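Local coordinates for Lin1909 protein (Listeria innocua, PDB 3FIJ), which binds a manganese ion and may hydrolyse gamma-glutamyl-gamma-aminobutyrate, as its family is thought to, although that activity remains to be established, at residues I37-G42 with E228-F233; L47-P52 with P91-Y96; A99-A104 with Q119-A124; H143-D148 with L173-H178; H154-E159 with A193-G198. All blocks are in the same frame, centred on the assembly; numbering follows the deposited sequence.

Contact 1. Residues I37-G42 with E228-F233; sequences IQKVGG and ESEQLF
The last turn of helix 31-40 runs up against helix 227-241, with the CA atoms of Ile-37 and Phe-233 6.4 Å apart, and leaves the helical path at Gly-41, which has a phi of 105° and closes a Schellman motif. Glycine suits this position because it has no CB to press on the preceding carbonyl. The contact joins an early and a late helix of the alpha/beta fold of class I glutamine amidotransferases. Phe-233 turns its ring toward the sheet, where it meets Phe-112 of strand 111-114 edge-to-face. The methyl CD1 of Ile-37 touches this ring obliquely, 4.2 Å from CD2 of Phe-233. Val-40, short and branched, fits close to the facing helix backbone: its CG1 lies 3.6 Å from the carbonyl O of Phe-233. Its other methyl, CG2, slides past Glu-230 in the opposite sense, 3.8 Å from that residue's CG, and the valine also packs on Gln-234 and Val-237. Nearer solvent the long charged chains take over. Glu-230 stands extended, its CG anti to the backbone N (chi1 -176°), while Lys-39 is bent along its length and crosses it at about a right angle. These bends bring the ammonium in from above the carboxylate plane. The resulting salt bridge joins Lys-39 NZ to Glu-230 OE1 at 2.8 Å, the nitrogen lying 40° out of the carboxylate plane.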
# COMPACT_ATOMS: atom_id res chain seq x y z
N ILE A 37 -33.76 -1.76 6.63
CA ILE A 37 -34.90 -1.17 7.30
C ILE A 37 -35.74 -0.33 6.34
O ILE A 37 -36.96 -0.43 6.33
CB ILE A 37 -34.46 -0.29 8.49
CG1 ILE A 37 -33.84 -1.16 9.58
CG2 ILE A 37 -35.65 0.51 9.01
CD1 ILE A 37 -34.70 -2.32 10.00
N GLN A 38 -35.07 0.49 5.54
CA GLN A 38 -35.79 1.34 4.59
C GLN A 38 -36.55 0.55 3.54
O GLN A 38 -37.66 0.91 3.18
CB GLN A 38 -34.82 2.32 3.93
CG GLN A 38 -34.44 3.49 4.83
CD GLN A 38 -33.30 4.31 4.26
OE1 GLN A 38 -32.98 5.39 4.77
NE2 GLN A 38 -32.67 3.81 3.20
N LYS A 39 -35.95 -0.54 3.06
CA LYS A 39 -36.61 -1.37 2.06
C LYS A 39 -37.88 -1.98 2.64
O LYS A 39 -38.87 -2.17 1.94
CB LYS A 39 -35.67 -2.49 1.60
CG LYS A 39 -36.36 -3.71 0.99
CD LYS A 39 -37.12 -3.39 -0.30
CE LYS A 39 -36.38 -3.88 -1.54
NZ LYS A 39 -36.18 -5.36 -1.53
N VAL A 40 -37.87 -2.25 3.94
CA VAL A 40 -38.99 -2.88 4.60
C VAL A 40 -40.10 -1.97 5.17
O VAL A 40 -41.11 -2.46 5.66
CB VAL A 40 -38.43 -3.85 5.67
CG1 VAL A 40 -39.22 -3.78 6.95
CG2 VAL A 40 -38.43 -5.25 5.11
N GLY A 41 -39.91 -0.66 5.09
CA GLY A 41 -40.95 0.24 5.57
C GLY A 41 -40.76 0.93 6.90
O GLY A 41 -41.67 1.59 7.40
N GLY A 42 -39.57 0.80 7.48
CA GLY A 42 -39.33 1.46 8.75
C GLY A 42 -38.48 2.69 8.56
O GLY A 42 -37.83 2.82 7.54
N GLU A 228 -36.03 -14.33 1.77
CA GLU A 228 -36.24 -14.81 3.13
C GLU A 228 -35.51 -13.93 4.15
O GLU A 228 -36.03 -13.65 5.23
CB GLU A 228 -35.78 -16.26 3.24
CG GLU A 228 -36.35 -17.12 2.11
CD GLU A 228 -36.00 -18.59 2.25
OE1 GLU A 228 -34.85 -18.89 2.64
OE2 GLU A 228 -36.87 -19.43 1.95
N SER A 229 -34.31 -13.48 3.80
CA SER A 229 -33.55 -12.62 4.67
C SER A 229 -34.33 -11.32 4.90
O SER A 229 -34.43 -10.83 6.04
CB SER A 229 -32.20 -12.31 4.05
OG SER A 229 -31.37 -13.45 4.10
N GLU A 230 -34.88 -10.77 3.83
CA GLU A 230 -35.64 -9.54 3.95
C GLU A 230 -36.81 -9.71 4.93
O GLU A 230 -37.15 -8.78 5.66
CB GLU A 230 -36.17 -9.10 2.58
CG GLU A 230 -36.89 -7.77 2.65
CD GLU A 230 -37.44 -7.32 1.32
OE1 GLU A 230 -36.72 -7.44 0.31
OE2 GLU A 230 -38.59 -6.84 1.29
N GLN A 231 -37.42 -10.89 4.94
CA GLN A 231 -38.53 -11.15 5.85
C GLN A 231 -38.14 -10.93 7.31
O GLN A 231 -38.97 -10.50 8.13
CB GLN A 231 -39.02 -12.59 5.69
CG GLN A 231 -39.80 -12.87 4.43
CD GLN A 231 -40.37 -14.27 4.43
OE1 GLN A 231 -41.09 -14.67 5.36
NE2 GLN A 231 -40.03 -15.05 3.40
N LEU A 232 -36.89 -11.22 7.64
CA LEU A 232 -36.43 -11.02 9.01
C LEU A 232 -36.60 -9.57 9.40
O LEU A 232 -37.16 -9.26 10.45
CB LEU A 232 -34.97 -11.46 9.14
CG LEU A 232 -34.75 -12.95 9.44
CD1 LEU A 232 -35.62 -13.79 8.51
CD2 LEU A 232 -33.29 -13.30 9.31
N PHE A 233 -36.12 -8.66 8.56
CA PHE A 233 -36.25 -7.25 8.89
C PHE A 233 -37.72 -6.82 8.83
O PHE A 233 -38.14 -5.92 9.58
CB PHE A 233 -35.42 -6.39 7.94
CG PHE A 233 -33.95 -6.69 7.98
CD1 PHE A 233 -33.38 -7.59 7.09
CD2 PHE A 233 -33.13 -6.08 8.93
CE1 PHE A 233 -32.03 -7.89 7.14
CE2 PHE A 233 -31.77 -6.36 8.99
CZ PHE A 233 -31.22 -7.27 8.09

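Contact 2. Residues L47-P52 with P91-Y96; sequences LPIDDP and PPRDSY
Pro-91 O is gripped by two donors from one residue: Ser-95 N at 2.9 Å makes the regular helical bond, and Ser-95 OG, 3.1 Å from the same Pro-91 O, approaches from above the carbonyl plane. The hydroxyl can bend back because it lies beside its own backbone N (chi1 -63°). Pro-92 O, one residue on, also has two donors, Tyr-96 N and a water that donates in turn to Asp-50 O and so ties the loop to the helix start. Prolines suit this first turn, where no amide hydrogen is needed within the helix. The whole belongs to the alpha/beta fold of class I glutamine amidotransferases: the loop leaving strand 43-47 passes along the first turns of helix 91-106. Tyr-96 is its flat platform. With CG anti to the backbone N, the ring slips beneath Asp-50, whose amide N sits 3.5 Å above the plane of the Tyr-96 ring, over its centre. Asp-50 CB adds a CH-pi contact to the same face, 4.1 Å from the ring centroid. Beyond the ring, Tyr-96 OH and Pro-48 O share a second water. Ile-49 crosses Arg-93 at about a right angle, CD1 of the isoleucine lying 3.4 Å from CG of the arginine. The arginine carries its charge onward to a salt bridge with Glu-97. Tyr-96 also packs on Phe-43 of the second subunit.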
# COMPACT_ATOMS: atom_id res chain seq x y z
N LEU A 47 -28.22 5.21 16.34
CA LEU A 47 -27.99 5.63 17.71
C LEU A 47 -26.50 5.58 17.98
O LEU A 47 -25.91 4.51 18.07
CB LEU A 47 -28.71 4.69 18.68
CG LEU A 47 -30.24 4.69 18.57
CD1 LEU A 47 -30.82 3.60 19.45
CD2 LEU A 47 -30.77 6.05 18.99
N PRO A 48 -25.85 6.75 18.08
CA PRO A 48 -24.42 6.69 18.34
C PRO A 48 -24.18 6.15 19.75
O PRO A 48 -25.10 6.02 20.56
CB PRO A 48 -23.97 8.14 18.18
CG PRO A 48 -25.18 8.92 18.56
CD PRO A 48 -26.28 8.15 17.87
N ILE A 49 -22.94 5.81 20.04
CA ILE A 49 -22.64 5.31 21.36
C ILE A 49 -22.79 6.48 22.33
O ILE A 49 -22.32 7.58 22.07
CB ILE A 49 -21.21 4.74 21.42
CG1 ILE A 49 -21.17 3.44 20.63
CG2 ILE A 49 -20.79 4.48 22.88
CD1 ILE A 49 -19.76 2.97 20.33
N ASP A 50 -23.47 6.25 23.45
CA ASP A 50 -23.67 7.30 24.43
C ASP A 50 -23.65 6.71 25.83
O ASP A 50 -23.52 5.50 26.00
CB ASP A 50 -25.00 8.02 24.17
CG ASP A 50 -25.04 9.42 24.79
OD1 ASP A 50 -25.84 10.24 24.31
OD2 ASP A 50 -24.28 9.69 25.74
N ASP A 51 -23.77 7.57 26.83
CA ASP A 51 -23.76 7.13 28.22
C ASP A 51 -24.99 6.28 28.55
O ASP A 51 -26.11 6.64 28.22
CB ASP A 51 -23.72 8.36 29.13
CG ASP A 51 -23.43 8.00 30.56
OD1 ASP A 51 -22.26 7.71 30.88
OD2 ASP A 51 -24.39 7.99 31.37
N PRO A 52 -24.78 5.12 29.22
CA PRO A 52 -25.86 4.19 29.60
C PRO A 52 -27.12 4.89 30.11
O PRO A 52 -28.24 4.50 29.77
CB PRO A 52 -25.20 3.33 30.68
CG PRO A 52 -23.80 3.22 30.19
CD PRO A 52 -23.48 4.65 29.73
N PRO A 91 -15.51 -1.38 25.45
CA PRO A 91 -16.41 -1.31 26.61
C PRO A 91 -17.60 -0.35 26.55
O PRO A 91 -18.73 -0.73 26.88
CB PRO A 91 -15.47 -0.99 27.76
CG PRO A 91 -14.22 -1.72 27.35
CD PRO A 91 -14.10 -1.37 25.89
N PRO A 92 -17.38 0.90 26.12
CA PRO A 92 -18.48 1.87 26.05
C PRO A 92 -19.66 1.45 25.15
O PRO A 92 -20.82 1.74 25.47
CB PRO A 92 -17.79 3.14 25.58
CG PRO A 92 -16.43 3.03 26.21
CD PRO A 92 -16.08 1.58 25.92
N ARG A 93 -19.38 0.77 24.05
CA ARG A 93 -20.48 0.34 23.18
C ARG A 93 -21.28 -0.73 23.89
O ARG A 93 -22.51 -0.66 23.95
CB ARG A 93 -19.97 -0.22 21.85
CG ARG A 93 -21.03 -0.14 20.74
CD ARG A 93 -21.49 -1.49 20.16
NE ARG A 93 -20.90 -1.72 18.85
CZ ARG A 93 -21.57 -2.14 17.77
NH1 ARG A 93 -22.87 -2.40 17.81
NH2 ARG A 93 -20.91 -2.29 16.62
N ASP A 94 -20.58 -1.72 24.43
CA ASP A 94 -21.20 -2.83 25.13
C ASP A 94 -22.08 -2.36 26.27
O ASP A 94 -23.21 -2.81 26.41
CB ASP A 94 -20.11 -3.78 25.64
CG ASP A 94 -19.32 -4.40 24.52
OD1 ASP A 94 -19.95 -4.88 23.55
OD2 ASP A 94 -18.07 -4.41 24.59
N SER A 95 -21.57 -1.43 27.07
CA SER A 95 -22.33 -0.89 28.19
C SER A 95 -23.60 -0.20 27.71
O SER A 95 -24.68 -0.43 28.25
CB SER A 95 -21.49 0.11 28.98
OG SER A 95 -20.36 -0.52 29.56
N TYR A 96 -23.45 0.65 26.70
CA TYR A 96 -24.58 1.39 26.16
C TYR A 96 -25.63 0.44 25.58
O TYR A 96 -26.81 0.57 25.88
CB TYR A 96 -24.12 2.37 25.07
CG TYR A 96 -25.23 3.27 24.59
CD1 TYR A 96 -25.96 4.05 25.50
CD2 TYR A 96 -25.58 3.32 23.24
CE1 TYR A 96 -27.00 4.88 25.06
CE2 TYR A 96 -26.63 4.14 22.79
CZ TYR A 96 -27.34 4.91 23.70
OH TYR A 96 -28.36 5.73 23.28
O HOH W 1 -27.47 6.68 21.02
O HOH W 2 -21.35 3.97 26.95

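Contact 3. Residues A99-A104 with Q119-A124; sequences ALVRAA and QLVNVA
Val-101 points at helix 116-124 like a two-pronged fork, and its two methyls go to different turns of that helix. Helix 91-106, which carries it, is the helical arm of a beta-alpha-beta crossover between the parallel strands 64-67 and 111-114 of the amidotransferase-like fold, and helix 116-124 follows the second of these strands. The short segments cross at -75°, which confines the contact to about one turn of each helix; with the axes 10.1 Å apart, side chains and not backbones meet. CG1 of Val-101, anti to its own carbonyl carbon, reaches CD2 of Leu-120 at 3.9 Å; the two side chains cross obliquely. The same methyl brushes CG2 of Val-121, and both valines rest on Leu-67 of the sheet below. CG2 of Val-101 occupies the crowded position between backbone N and carbonyl carbon and faces CB of Ala-124 at 4.0 Å, methyl against methyl, with no longer side chain needed on the facing turn. Leu-120, its CG anti to the backbone N, also lies against Asp-94, Glu-97 and Ile-98, seated along about two turns of the first helix. Nearer solvent, Arg-102 extends from CG to NE and reaches the C-terminal end of helix 116-124. The partial negative charge of that helix end probably favours a guanidinium here. Arg-102 NH2 donates to Ala-124 O at 2.9 Å, with 160° at the hydrogen and the acceptor in the guanidinium plane.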
# COMPACT_ATOMS: atom_id res chain seq x y z
N ALA A 99 -27.48 -1.35 28.20
CA ALA A 99 -28.49 -0.42 28.70
C ALA A 99 -29.66 -0.30 27.73
O ALA A 99 -30.81 -0.12 28.15
CB ALA A 99 -27.86 0.96 28.94
N LEU A 100 -29.37 -0.38 26.43
CA LEU A 100 -30.43 -0.29 25.42
C LEU A 100 -31.38 -1.48 25.46
O LEU A 100 -32.60 -1.28 25.46
CB LEU A 100 -29.84 -0.18 24.00
CG LEU A 100 -29.21 1.13 23.50
CD1 LEU A 100 -28.71 0.93 22.07
CD2 LEU A 100 -30.22 2.26 23.53
N VAL A 101 -30.86 -2.71 25.48
CA VAL A 101 -31.76 -3.87 25.49
C VAL A 101 -32.62 -3.89 26.76
O VAL A 101 -33.80 -4.21 26.70
CB VAL A 101 -31.01 -5.24 25.35
CG1 VAL A 101 -29.84 -5.10 24.38
CG2 VAL A 101 -30.58 -5.76 26.69
N ARG A 102 -32.03 -3.52 27.89
CA ARG A 102 -32.78 -3.48 29.14
C ARG A 102 -33.91 -2.45 29.06
O ARG A 102 -35.05 -2.73 29.44
CB ARG A 102 -31.84 -3.17 30.32
CG ARG A 102 -30.92 -4.35 30.62
CD ARG A 102 -29.81 -4.06 31.63
NE ARG A 102 -29.01 -5.26 31.84
CZ ARG A 102 -27.93 -5.33 32.62
NH1 ARG A 102 -27.52 -4.26 33.28
NH2 ARG A 102 -27.27 -6.48 32.73
N ALA A 103 -33.60 -1.27 28.54
CA ALA A 103 -34.61 -0.23 28.39
C ALA A 103 -35.66 -0.66 27.37
O ALA A 103 -36.84 -0.35 27.52
CB ALA A 103 -33.96 1.09 27.95
N ALA A 104 -35.23 -1.37 26.33
CA ALA A 104 -36.12 -1.86 25.28
C ALA A 104 -37.03 -2.96 25.83
O ALA A 104 -38.21 -3.04 25.49
CB ALA A 104 -35.30 -2.40 24.10
N GLN A 119 -24.94 -11.89 20.50
CA GLN A 119 -24.03 -12.25 21.57
C GLN A 119 -24.08 -11.20 22.68
O GLN A 119 -23.86 -11.52 23.85
CB GLN A 119 -22.61 -12.39 21.03
CG GLN A 119 -22.48 -13.54 20.06
CD GLN A 119 -21.05 -13.80 19.65
OE1 GLN A 119 -20.78 -14.70 18.86
NE2 GLN A 119 -20.13 -13.03 20.20
N LEU A 120 -24.37 -9.96 22.31
CA LEU A 120 -24.45 -8.91 23.32
C LEU A 120 -25.71 -9.14 24.18
O LEU A 120 -25.69 -8.94 25.39
CB LEU A 120 -24.49 -7.53 22.67
CG LEU A 120 -24.58 -6.41 23.71
CD1 LEU A 120 -23.65 -5.30 23.32
CD2 LEU A 120 -26.02 -5.93 23.86
N VAL A 121 -26.79 -9.57 23.55
CA VAL A 121 -28.01 -9.83 24.28
C VAL A 121 -27.73 -10.97 25.29
O VAL A 121 -27.99 -10.83 26.48
CB VAL A 121 -29.15 -10.23 23.31
CG1 VAL A 121 -30.34 -10.81 24.07
CG2 VAL A 121 -29.56 -9.01 22.52
N ASN A 122 -27.17 -12.07 24.80
CA ASN A 122 -26.86 -13.21 25.66
C ASN A 122 -26.06 -12.77 26.90
O ASN A 122 -26.39 -13.14 28.03
CB ASN A 122 -26.09 -14.25 24.84
CG ASN A 122 -25.98 -15.59 25.56
OD1 ASN A 122 -24.90 -15.98 26.01
ND2 ASN A 122 -27.10 -16.29 25.68
N VAL A 123 -25.01 -11.97 26.68
CA VAL A 123 -24.18 -11.47 27.77
C VAL A 123 -24.98 -10.57 28.71
O VAL A 123 -24.95 -10.74 29.93
CB VAL A 123 -22.97 -10.67 27.23
CG1 VAL A 123 -22.19 -10.03 28.39
CG2 VAL A 123 -22.05 -11.60 26.42
N ALA A 124 -25.70 -9.61 28.14
CA ALA A 124 -26.49 -8.67 28.93
C ALA A 124 -27.37 -9.36 29.96
O ALA A 124 -27.53 -8.86 31.07
CB ALA A 124 -27.36 -7.82 28.02

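Contact 4. Residues H143-D148 with L173-H178; sequences HLQRVD and LVNSLH. With MN (manganese (II) ion), chain I.
From its CB outward, His-143 first lays that carbon over one face of the His-178 ring, 3.9 Å from the centroid, a CH-pi contact. Its CG then comes 3.6 Å from CE1 of His-178, as the two side chains point the same way with their planes at 47°. ND1 binds the manganese at 2.2 Å, while NE2 on the far side of the ring donates to Asp-197, which would hold the ring's rotation and probably strengthens ND1 as a ligand. The backbone joins in: His-143 O accepts both His-178 N and Ser-176 OG, the hydroxyl coming in on a lone pair at 2.6 Å. Since the serine hydroxyl points its hydrogen at that carbonyl, a lone pair of OG can face the ion, at 2.2 Å. His-178 NE2 and a water held by Asn-175 O supply two more ligands; His-154 and Glu-201 complete six. Ser-176 is fixed again by Gln-145, whose N donates to Ser-176 O at 3.0 Å and whose OE1 accepts Ser-176 N. The paired backbones form a single bridge, Leu-144 with Leu-177. The site thus lies where edge strand 172-174 runs out into a loop, beside strand 154-158, with the loop before that strand packed across it.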
# COMPACT_ATOMS: atom_id res chain seq x y z
N HIS A 143 -16.48 -20.36 10.38
CA HIS A 143 -17.49 -19.36 10.67
C HIS A 143 -17.07 -17.97 10.22
O HIS A 143 -17.83 -17.00 10.35
CB HIS A 143 -17.86 -19.40 12.16
CG HIS A 143 -18.79 -20.52 12.50
ND1 HIS A 143 -20.16 -20.41 12.40
CD2 HIS A 143 -18.54 -21.82 12.82
CE1 HIS A 143 -20.72 -21.58 12.66
NE2 HIS A 143 -19.75 -22.45 12.91
N LEU A 144 -15.86 -17.87 9.69
CA LEU A 144 -15.37 -16.62 9.12
C LEU A 144 -15.20 -17.02 7.66
O LEU A 144 -14.11 -17.37 7.22
CB LEU A 144 -14.02 -16.21 9.71
CG LEU A 144 -13.49 -14.88 9.14
CD1 LEU A 144 -14.57 -13.80 9.26
CD2 LEU A 144 -12.22 -14.46 9.87
N GLN A 145 -16.31 -16.99 6.93
CA GLN A 145 -16.34 -17.40 5.53
C GLN A 145 -15.49 -16.53 4.61
O GLN A 145 -15.37 -15.32 4.83
CB GLN A 145 -17.78 -17.43 5.03
CG GLN A 145 -18.41 -16.06 4.82
CD GLN A 145 -19.87 -16.14 4.39
OE1 GLN A 145 -20.70 -16.74 5.07
NE2 GLN A 145 -20.18 -15.54 3.25
N ARG A 146 -14.91 -17.15 3.60
CA ARG A 146 -14.10 -16.44 2.63
C ARG A 146 -14.96 -16.20 1.40
O ARG A 146 -14.66 -15.33 0.58
CB ARG A 146 -12.85 -17.26 2.27
CG ARG A 146 -11.86 -17.40 3.43
CD ARG A 146 -11.63 -16.05 4.09
NE ARG A 146 -10.78 -16.11 5.28
CZ ARG A 146 -10.66 -15.13 6.17
NH1 ARG A 146 -11.34 -13.99 6.01
NH2 ARG A 146 -9.87 -15.27 7.23
N VAL A 147 -16.02 -16.99 1.27
CA VAL A 147 -16.98 -16.84 0.18
C VAL A 147 -17.41 -15.41 0.38
O VAL A 147 -17.39 -14.93 1.52
CB VAL A 147 -18.22 -17.70 0.39
CG1 VAL A 147 -19.00 -17.85 -0.90
CG2 VAL A 147 -17.82 -19.03 0.97
N ASP A 148 -17.81 -14.71 -0.67
CA ASP A 148 -18.18 -13.33 -0.44
C ASP A 148 -19.40 -13.21 0.48
O ASP A 148 -20.38 -13.95 0.37
CB ASP A 148 -18.38 -12.58 -1.77
CG ASP A 148 -19.67 -12.91 -2.43
OD1 ASP A 148 -19.88 -14.10 -2.76
OD2 ASP A 148 -20.47 -11.97 -2.62
N LEU A 173 -29.07 -22.25 3.84
CA LEU A 173 -27.67 -21.83 3.95
C LEU A 173 -27.61 -20.36 4.32
O LEU A 173 -28.25 -19.52 3.70
CB LEU A 173 -26.90 -22.10 2.66
CG LEU A 173 -26.10 -23.41 2.66
CD1 LEU A 173 -27.04 -24.60 2.87
CD2 LEU A 173 -25.34 -23.57 1.36
N VAL A 174 -26.82 -20.07 5.34
CA VAL A 174 -26.68 -18.72 5.87
C VAL A 174 -25.20 -18.29 5.91
O VAL A 174 -24.31 -19.14 5.99
CB VAL A 174 -27.33 -18.70 7.27
CG1 VAL A 174 -26.34 -18.27 8.32
CG2 VAL A 174 -28.58 -17.84 7.24
N ASN A 175 -24.93 -16.99 5.87
CA ASN A 175 -23.53 -16.54 5.89
C ASN A 175 -22.92 -16.54 7.29
O ASN A 175 -23.61 -16.82 8.27
CB ASN A 175 -23.37 -15.16 5.22
CG ASN A 175 -24.20 -14.07 5.87
OD1 ASN A 175 -24.94 -14.30 6.84
ND2 ASN A 175 -24.10 -12.87 5.33
N SER A 176 -21.62 -16.26 7.38
CA SER A 176 -20.94 -16.29 8.67
C SER A 176 -19.68 -15.41 8.68
O SER A 176 -18.78 -15.59 7.86
CB SER A 176 -20.59 -17.74 9.01
OG SER A 176 -20.23 -17.91 10.37
N LEU A 177 -19.63 -14.46 9.61
CA LEU A 177 -18.50 -13.54 9.75
C LEU A 177 -18.16 -13.35 11.22
O LEU A 177 -18.11 -12.22 11.71
CB LEU A 177 -18.84 -12.17 9.15
CG LEU A 177 -18.94 -12.02 7.63
CD1 LEU A 177 -17.67 -12.57 6.99
CD2 LEU A 177 -20.14 -12.76 7.10
N HIS A 178 -17.91 -14.44 11.93
CA HIS A 178 -17.59 -14.34 13.34
C HIS A 178 -16.58 -15.37 13.81
O HIS A 178 -16.38 -16.40 13.17
CB HIS A 178 -18.89 -14.44 14.16
CG HIS A 178 -19.63 -15.73 13.97
ND1 HIS A 178 -19.46 -16.83 14.79
CD2 HIS A 178 -20.54 -16.10 13.03
CE1 HIS A 178 -20.23 -17.82 14.37
NE2 HIS A 178 -20.90 -17.41 13.31
MN MN I . -21.63 -18.98 11.74
O HOH W 3 -23.04 -17.37 11.00

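Contact 5. Residues H154-E159 with A193-G198; sequences HTIDIE and ARTADG. With MN (manganese (II) ion), chain I.
Strands 154-158 and 189-195 are antiparallel neighbours in the large mixed sheet, and their pairing is tight where Thr-195 meets His-154 and where Asp-157 pairs with Arg-194, and looser at Thr-155 and Ala-196, where a water comes between. The close spot is Thr-195 CG2, which sits 3.3 Å from the centroid of the His-154 ring, 14° off its normal, so a methyl backs the ring whose NE2 binds manganese at 2.3 Å. Beta-branched threonine suits this, offering that methyl to the ring and to CG2 of Ile-156, while its hydroxyl turns to Asp-197. Asp-157 N donates to Arg-194 O at 2.8 Å, nearly along the C=O axis; the return bond, Arg-194 N to Asp-157 O, is weak. Toward the turn the backbones part: Thr-155 O and Ala-196 N share a water, and Ala-196 is exposed. Asp-157 sends its carboxylate to Lys-171. The type I turn from Thr-195 to Gly-198 is braced by the residue just before it: Arg-194 NH1 donates to Gly-198 O at 2.9 Å.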
# COMPACT_ATOMS: atom_id res chain seq x y z
N HIS A 154 -22.71 -21.88 5.43
CA HIS A 154 -22.95 -23.08 6.22
C HIS A 154 -24.45 -23.30 6.43
O HIS A 154 -25.21 -22.34 6.57
CB HIS A 154 -22.19 -23.04 7.58
CG HIS A 154 -22.47 -21.83 8.43
ND1 HIS A 154 -23.72 -21.27 8.56
CD2 HIS A 154 -21.67 -21.15 9.29
CE1 HIS A 154 -23.68 -20.29 9.46
NE2 HIS A 154 -22.45 -20.20 9.92
N THR A 155 -24.86 -24.57 6.41
CA THR A 155 -26.27 -24.90 6.57
C THR A 155 -26.72 -25.06 8.03
O THR A 155 -26.05 -25.68 8.84
CB THR A 155 -26.66 -26.18 5.73
OG1 THR A 155 -27.28 -27.16 6.58
CG2 THR A 155 -25.45 -26.77 5.04
N ILE A 156 -27.87 -24.48 8.35
CA ILE A 156 -28.40 -24.52 9.70
C ILE A 156 -29.69 -25.30 9.85
O ILE A 156 -30.57 -25.24 8.99
CB ILE A 156 -28.66 -23.10 10.22
CG1 ILE A 156 -29.61 -22.37 9.26
CG2 ILE A 156 -27.35 -22.36 10.37
CD1 ILE A 156 -30.01 -20.96 9.68
N ASP A 157 -29.79 -26.04 10.95
CA ASP A 157 -30.98 -26.82 11.26
C ASP A 157 -31.87 -25.86 12.03
O ASP A 157 -31.43 -25.22 12.99
CB ASP A 157 -30.61 -28.01 12.15
CG ASP A 157 -29.58 -28.91 11.51
OD1 ASP A 157 -29.91 -29.59 10.52
OD2 ASP A 157 -28.43 -28.94 11.99
N ILE A 158 -33.12 -25.75 11.61
CA ILE A 158 -34.06 -24.83 12.23
C ILE A 158 -35.12 -25.52 13.06
O ILE A 158 -35.65 -26.55 12.66
CB ILE A 158 -34.75 -23.97 11.15
CG1 ILE A 158 -33.68 -23.22 10.34
CG2 ILE A 158 -35.72 -23.00 11.79
CD1 ILE A 158 -34.23 -22.36 9.22
N GLU A 159 -35.41 -24.95 14.22
CA GLU A 159 -36.43 -25.49 15.11
C GLU A 159 -37.77 -25.20 14.43
O GLU A 159 -38.19 -24.06 14.35
CB GLU A 159 -36.35 -24.77 16.46
CG GLU A 159 -37.40 -25.18 17.46
CD GLU A 159 -37.45 -26.67 17.64
OE1 GLU A 159 -36.38 -27.27 17.88
OE2 GLU A 159 -38.56 -27.25 17.53
N ALA A 193 -31.57 -22.39 16.13
CA ALA A 193 -30.78 -22.70 14.95
C ALA A 193 -29.34 -23.03 15.31
O ALA A 193 -28.74 -22.40 16.19
CB ALA A 193 -30.82 -21.53 13.98
N ARG A 194 -28.78 -24.03 14.62
CA ARG A 194 -27.41 -24.47 14.82
C ARG A 194 -26.83 -24.96 13.49
O ARG A 194 -27.58 -25.35 12.58
CB ARG A 194 -27.35 -25.65 15.79
CG ARG A 194 -27.61 -25.37 17.25
CD ARG A 194 -27.64 -26.68 18.02
NE ARG A 194 -28.29 -26.55 19.32
CZ ARG A 194 -27.73 -26.03 20.40
NH1 ARG A 194 -26.48 -25.58 20.35
NH2 ARG A 194 -28.42 -25.95 21.54
N THR A 195 -25.51 -24.95 13.39
CA THR A 195 -24.83 -25.48 12.20
C THR A 195 -24.46 -26.91 12.59
O THR A 195 -24.41 -27.24 13.78
CB THR A 195 -23.54 -24.71 11.87
OG1 THR A 195 -22.95 -24.25 13.09
CG2 THR A 195 -23.82 -23.54 10.92
N ALA A 196 -24.19 -27.75 11.59
CA ALA A 196 -23.87 -29.16 11.81
C ALA A 196 -22.84 -29.44 12.91
O ALA A 196 -22.71 -30.58 13.37
CB ALA A 196 -23.42 -29.80 10.50
N ASP A 197 -22.09 -28.41 13.32
CA ASP A 197 -21.09 -28.58 14.36
C ASP A 197 -21.67 -28.27 15.74
O ASP A 197 -20.95 -28.26 16.73
CB ASP A 197 -19.87 -27.70 14.07
CG ASP A 197 -20.23 -26.23 13.93
OD1 ASP A 197 -21.44 -25.89 14.00
OD2 ASP A 197 -19.30 -25.41 13.75
N GLY A 198 -22.97 -28.01 15.79
CA GLY A 198 -23.63 -27.71 17.05
C GLY A 198 -23.58 -26.26 17.53
O GLY A 198 -24.25 -25.92 18.51
MN MN I . -21.63 -18.98 11.74
O HOH W 4 -23.53 -26.41 9.14
O HOH W 3 -23.04 -17.37 11.00

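In the fold
From the N terminus, residues 37-42 open the longest loop, which contact 1 shuts only when 228-233 returns 186 residues later, joining helix 31-40 to helix 227-241, so all the other contacts fall between its ends. Contact 2 closes first, tying the loop after strand 43-47 to the start of helix 91-106. The same helix opens contact 3, which follows in series and touches contact 2. Contacts 4 and 5 cross, since 154-159 lies between the two segments of contact 4, and 173-178 between those of contact 5; both reach the manganese. Contacts 2 and 3 join helices and loops on the parallel half of the sheet; on the antiparallel half contact 5 pairs strands and contact 4 ties a loop to the end of edge strand 172-174.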